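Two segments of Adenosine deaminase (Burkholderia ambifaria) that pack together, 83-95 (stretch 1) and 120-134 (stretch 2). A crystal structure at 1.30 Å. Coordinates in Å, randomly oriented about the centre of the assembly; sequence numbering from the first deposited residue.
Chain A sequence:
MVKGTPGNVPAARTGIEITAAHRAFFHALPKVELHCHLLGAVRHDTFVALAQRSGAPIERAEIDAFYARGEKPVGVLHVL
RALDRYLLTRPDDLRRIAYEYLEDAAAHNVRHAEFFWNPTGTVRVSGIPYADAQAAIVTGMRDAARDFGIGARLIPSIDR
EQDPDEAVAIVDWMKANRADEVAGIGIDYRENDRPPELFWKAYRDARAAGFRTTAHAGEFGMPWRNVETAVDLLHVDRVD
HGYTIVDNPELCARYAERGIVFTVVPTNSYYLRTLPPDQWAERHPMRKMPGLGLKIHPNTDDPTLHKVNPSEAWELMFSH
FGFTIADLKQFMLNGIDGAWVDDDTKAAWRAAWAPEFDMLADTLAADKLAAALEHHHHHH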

# COMPACT_ATOMS: atom_id res chain seq x y z
N LEU A 83 16.74 7.26 1.44
CA LEU A 83 16.08 8.31 0.67
C LEU A 83 15.94 9.59 1.51
O LEU A 83 16.31 10.68 1.05
N ASP A 84 15.43 9.46 2.73
CA ASP A 84 15.29 10.62 3.62
C ASP A 84 16.63 11.27 3.93
O ASP A 84 16.75 12.50 3.91
N ARG A 85 17.64 10.47 4.25
CA ARG A 85 18.88 11.03 4.77
C ARG A 85 19.79 11.61 3.70
O ARG A 85 20.50 12.59 3.95
N TYR A 86 19.78 11.02 2.50
CA TYR A 86 20.77 11.39 1.48
C TYR A 86 20.23 11.86 0.13
O TYR A 86 20.89 12.66 -0.54
N LEU A 87 19.07 11.37 -0.27
CA LEU A 87 18.64 11.56 -1.66
C LEU A 87 17.63 12.67 -1.88
O LEU A 87 17.71 13.40 -2.87
N LEU A 88 16.65 12.76 -0.99
CA LEU A 88 15.57 13.73 -1.15
C LEU A 88 16.01 15.02 -0.47
O LEU A 88 15.97 15.15 0.76
N THR A 89 16.47 15.98 -1.27
CA THR A 89 17.09 17.18 -0.72
C THR A 89 16.36 18.49 -1.05
O THR A 89 16.72 19.54 -0.54
N ARG A 90 15.34 18.41 -1.91
CA ARG A 90 14.55 19.58 -2.29
C ARG A 90 13.10 19.17 -2.36
O ARG A 90 12.80 18.03 -2.73
N PRO A 91 12.17 20.09 -2.04
CA PRO A 91 10.74 19.79 -2.20
C PRO A 91 10.43 19.23 -3.57
O PRO A 91 9.61 18.31 -3.68
N ASP A 92 11.08 19.74 -4.62
CA ASP A 92 10.77 19.27 -5.97
C ASP A 92 11.01 17.77 -6.18
O ASP A 92 10.40 17.15 -7.04
N ASP A 93 11.91 17.19 -5.39
CA ASP A 93 12.16 15.75 -5.47
C ASP A 93 10.92 14.97 -5.05
O ASP A 93 10.61 13.93 -5.63
N LEU A 94 10.21 15.47 -4.04
CA LEU A 94 8.97 14.86 -3.57
C LEU A 94 7.87 15.00 -4.62
O LEU A 94 7.09 14.07 -4.83
N ARG A 95 7.81 16.16 -5.28
CA ARG A 95 6.87 16.34 -6.38
C ARG A 95 7.14 15.29 -7.45
O ARG A 95 6.22 14.60 -7.92
N THR A 120 7.98 13.04 9.27
CA THR A 120 9.03 13.16 10.28
C THR A 120 10.41 13.08 9.64
O THR A 120 11.26 13.95 9.88
N GLY A 121 10.64 12.07 8.82
CA GLY A 121 11.90 11.94 8.11
C GLY A 121 12.19 13.14 7.22
O GLY A 121 13.30 13.65 7.19
N THR A 122 11.18 13.61 6.49
CA THR A 122 11.38 14.73 5.59
C THR A 122 11.75 16.01 6.34
O THR A 122 12.70 16.70 5.96
N VAL A 123 11.01 16.33 7.38
CA VAL A 123 11.25 17.57 8.13
C VAL A 123 12.51 17.48 8.99
O VAL A 123 13.36 18.38 8.95
N ARG A 124 12.64 16.40 9.76
CA ARG A 124 13.73 16.29 10.73
C ARG A 124 15.05 15.81 10.13
O ARG A 124 16.11 16.20 10.60
N VAL A 125 14.98 14.94 9.13
CA VAL A 125 16.20 14.36 8.57
C VAL A 125 16.58 15.03 7.25
O VAL A 125 17.71 15.51 7.11
N SER A 126 15.65 15.10 6.30
CA SER A 126 15.95 15.80 5.04
C SER A 126 16.07 17.31 5.24
O SER A 126 16.72 17.98 4.45
N GLY A 127 15.43 17.83 6.28
CA GLY A 127 15.46 19.26 6.56
C GLY A 127 14.64 20.09 5.59
O GLY A 127 15.02 21.21 5.23
N ILE A 128 13.52 19.53 5.13
CA ILE A 128 12.59 20.24 4.26
C ILE A 128 11.34 20.57 5.06
O ILE A 128 10.69 19.68 5.59
N PRO A 129 11.01 21.86 5.18
CA PRO A 129 9.84 22.25 5.99
C PRO A 129 8.56 21.57 5.52
O PRO A 129 8.36 21.38 4.30
N TYR A 130 7.71 21.20 6.48
CA TYR A 130 6.47 20.49 6.18
C TYR A 130 5.66 21.18 5.08
O TYR A 130 5.21 20.54 4.13
N ALA A 131 5.45 22.48 5.23
CA ALA A 131 4.58 23.22 4.31
C ALA A 131 5.06 23.11 2.87
O ALA A 131 4.26 22.93 1.95
N ASP A 132 6.37 23.20 2.67
CA ASP A 132 6.94 23.09 1.34
C ASP A 132 6.88 21.67 0.81
O ASP A 132 6.62 21.45 -0.37
N ALA A 133 7.12 20.70 1.69
CA ALA A 133 7.07 19.30 1.29
C ALA A 133 5.66 18.90 0.86
O ALA A 133 5.46 18.29 -0.20
N GLN A 134 4.66 19.23 1.68
CA GLN A 134 3.28 18.88 1.35
C GLN A 134 2.83 19.57 0.07
O GLN A 134 2.19 18.95 -0.78

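The polar half of this contact is organised by Asp84, whose CA-to-CB bond points toward the partner stretch. Its backbone carbonyl accepts the one direct hydrogen bond across the interface, from Ser126 OG to Asp84 O at 2.7 Å; Ser126 takes the m rotamer and its CB lies sideways, so the hydroxyl reaches a carbonyl near the end of the opposing helix. The carboxylate, with chi1 also m, works through water instead. Its OD1 stands 4.1 Å from Thr122 OG1, too far for a direct bond, and water 1 fills the gap, donating to Asp84 OD1 at 2.8 Å and making bonds to Thr122 OG1 (2.7 Å) and Ser126 OG (2.9 Å). Water 2 joins the same pair, donating to Asp84 OD1 at 2.8 Å and accepting a weak bond from Thr122 OG1 at 3.3 Å.

Gly121 makes room for this acid: Asp84 OD2 sits 3.4 Å from Gly121 CA, and an ideal CB there would come within 1.9 Å of OD2, a clash.

The apolar contacts flank the polar cluster. Val125 (t) points toward stretch 1, its CG1 3.6 Å from Arg85 CA and lying over one face of the Arg85 guanidinium, 3.8 Å from CZ. Further along, Ile128 (m, t) points toward the loop after the first helix. Its CD1 packs against backbone, 3.7 Å from Arg90 C, while its CG2 meets Pro91 CG at 3.8 Å. Leu94 (m, t) points in beyond the proline, with CD1 3.7 Å from Ala133 CB and 3.9 Å from Thr122 CG2, so one methyl touches both helices of stretch 2.

Within stretch 1, Asp93 (m) supports the loop that Ile128 packs against: its OD2 accepts hydrogen bonds from Thr89 N at 3.0 Å and Arg90 N at 3.2 Å.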

# COMPACT_ATOMS: atom_id res chain seq x y z
CB LEU A 83 14.72 7.82 0.12
CG LEU A 83 14.82 7.01 -1.17
CD1 LEU A 83 13.62 6.10 -1.33
CD2 LEU A 83 14.92 7.96 -2.34
CB ASP A 84 14.65 10.23 4.96
CG ASP A 84 13.13 10.10 4.90
OD1 ASP A 84 12.49 10.54 3.93
OD2 ASP A 84 12.57 9.54 5.87
CB ARG A 85 19.63 10.02 5.65
CG ARG A 85 20.81 10.63 6.42
CD ARG A 85 21.36 9.71 7.50
NE ARG A 85 20.38 9.46 8.56
CZ ARG A 85 20.10 10.30 9.55
NH1 ARG A 85 20.71 11.48 9.62
NH2 ARG A 85 19.19 9.98 10.46
CB TYR A 86 21.74 10.22 1.25
CG TYR A 86 22.50 9.82 2.49
CD1 TYR A 86 23.43 10.67 3.06
CD2 TYR A 86 22.29 8.59 3.10
CE1 TYR A 86 24.13 10.32 4.19
CE2 TYR A 86 22.98 8.23 4.24
CZ TYR A 86 23.90 9.10 4.78
OH TYR A 86 24.61 8.77 5.91
CB LEU A 87 18.06 10.27 -2.24
CG LEU A 87 19.01 9.34 -2.99
CD1 LEU A 87 19.93 8.67 -2.00
CD2 LEU A 87 18.23 8.32 -3.80
CB LEU A 88 14.28 13.18 -0.52
CG LEU A 88 13.78 11.87 -1.15
CD1 LEU A 88 12.67 11.24 -0.33
CD2 LEU A 88 13.34 12.07 -2.61
CB THR A 89 18.56 17.32 -1.15
OG1 THR A 89 18.64 17.51 -2.56
CG2 THR A 89 19.36 16.07 -0.75
CB ARG A 90 14.94 20.09 -3.68
CG ARG A 90 16.41 20.38 -3.90
CD ARG A 90 16.63 20.93 -5.30
NE ARG A 90 18.04 21.07 -5.64
CZ ARG A 90 18.50 21.85 -6.61
NH1 ARG A 90 17.66 22.57 -7.34
NH2 ARG A 90 19.80 21.92 -6.85
CB PRO A 91 10.08 21.17 -2.05
CG PRO A 91 10.99 21.91 -1.13
CD PRO A 91 12.40 21.42 -1.45
CB ASP A 92 11.51 20.09 -7.02
CG ASP A 92 10.97 19.83 -8.41
OD1 ASP A 92 9.88 20.36 -8.73
OD2 ASP A 92 11.60 19.08 -9.17
CB ASP A 93 13.33 15.36 -4.57
CG ASP A 93 14.63 16.02 -4.98
OD1 ASP A 93 14.79 16.44 -6.15
OD2 ASP A 93 15.52 16.13 -4.10
CB LEU A 94 8.53 15.48 -2.25
CG LEU A 94 9.49 15.20 -1.09
CD1 LEU A 94 9.15 16.05 0.12
CD2 LEU A 94 9.49 13.74 -0.72
CB ARG A 95 7.02 17.73 -7.02
CG ARG A 95 6.06 17.95 -8.19
CD ARG A 95 6.55 18.96 -9.23
NE ARG A 95 7.93 18.69 -9.65
CZ ARG A 95 8.29 17.79 -10.56
NH1 ARG A 95 7.39 17.06 -11.21
NH2 ARG A 95 9.58 17.64 -10.85
CB THR A 120 8.89 12.11 11.39
OG1 THR A 120 7.59 12.23 11.99
CG2 THR A 120 9.96 12.29 12.45
CB THR A 122 10.12 14.94 4.73
OG1 THR A 122 9.90 13.76 3.95
CG2 THR A 122 10.28 16.15 3.83
CB VAL A 123 10.03 17.96 9.00
CG1 VAL A 123 10.33 19.23 9.78
CG2 VAL A 123 8.80 18.15 8.13
CB ARG A 124 13.35 15.34 11.88
CG ARG A 124 12.00 15.61 12.53
CD ARG A 124 11.91 16.97 13.18
NE ARG A 124 10.70 17.05 13.99
CZ ARG A 124 10.04 18.17 14.27
NH1 ARG A 124 10.47 19.34 13.81
NH2 ARG A 124 8.94 18.11 15.01
CB VAL A 125 16.11 12.82 8.45
CG1 VAL A 125 17.36 12.27 7.80
CG2 VAL A 125 15.89 12.20 9.82
CB SER A 126 14.91 15.49 3.97
OG SER A 126 14.63 14.11 3.88
CB ILE A 128 12.20 19.38 3.05
CG1 ILE A 128 13.45 19.01 2.24
CG2 ILE A 128 11.19 20.11 2.18
CD1 ILE A 128 13.18 18.00 1.13
CB PRO A 129 9.76 23.76 5.77
CG PRO A 129 11.17 24.17 5.49
CD PRO A 129 11.76 23.03 4.70
CB TYR A 130 5.57 20.34 7.43
CG TYR A 130 4.35 19.51 7.10
CD1 TYR A 130 3.20 20.10 6.59
CD2 TYR A 130 4.38 18.13 7.23
CE1 TYR A 130 2.11 19.35 6.23
CE2 TYR A 130 3.29 17.36 6.87
CZ TYR A 130 2.16 17.97 6.37
OH TYR A 130 1.08 17.18 6.01
CB ALA A 131 4.48 24.69 4.73
CB ASP A 132 8.39 23.59 1.34
CG ASP A 132 8.50 25.04 1.75
OD1 ASP A 132 7.60 25.82 1.37
OD2 ASP A 132 9.46 25.38 2.46
CB ALA A 133 7.56 18.41 2.41
CB GLN A 134 2.32 19.19 2.50
CG GLN A 134 0.95 18.55 2.28
CD GLN A 134 -0.14 19.11 3.15
OE1 GLN A 134 -0.43 18.59 4.23
NE2 GLN A 134 -0.77 20.18 2.68
O HOH W 1 12.23 13.01 2.74
O HOH W 2 9.70 10.43 4.14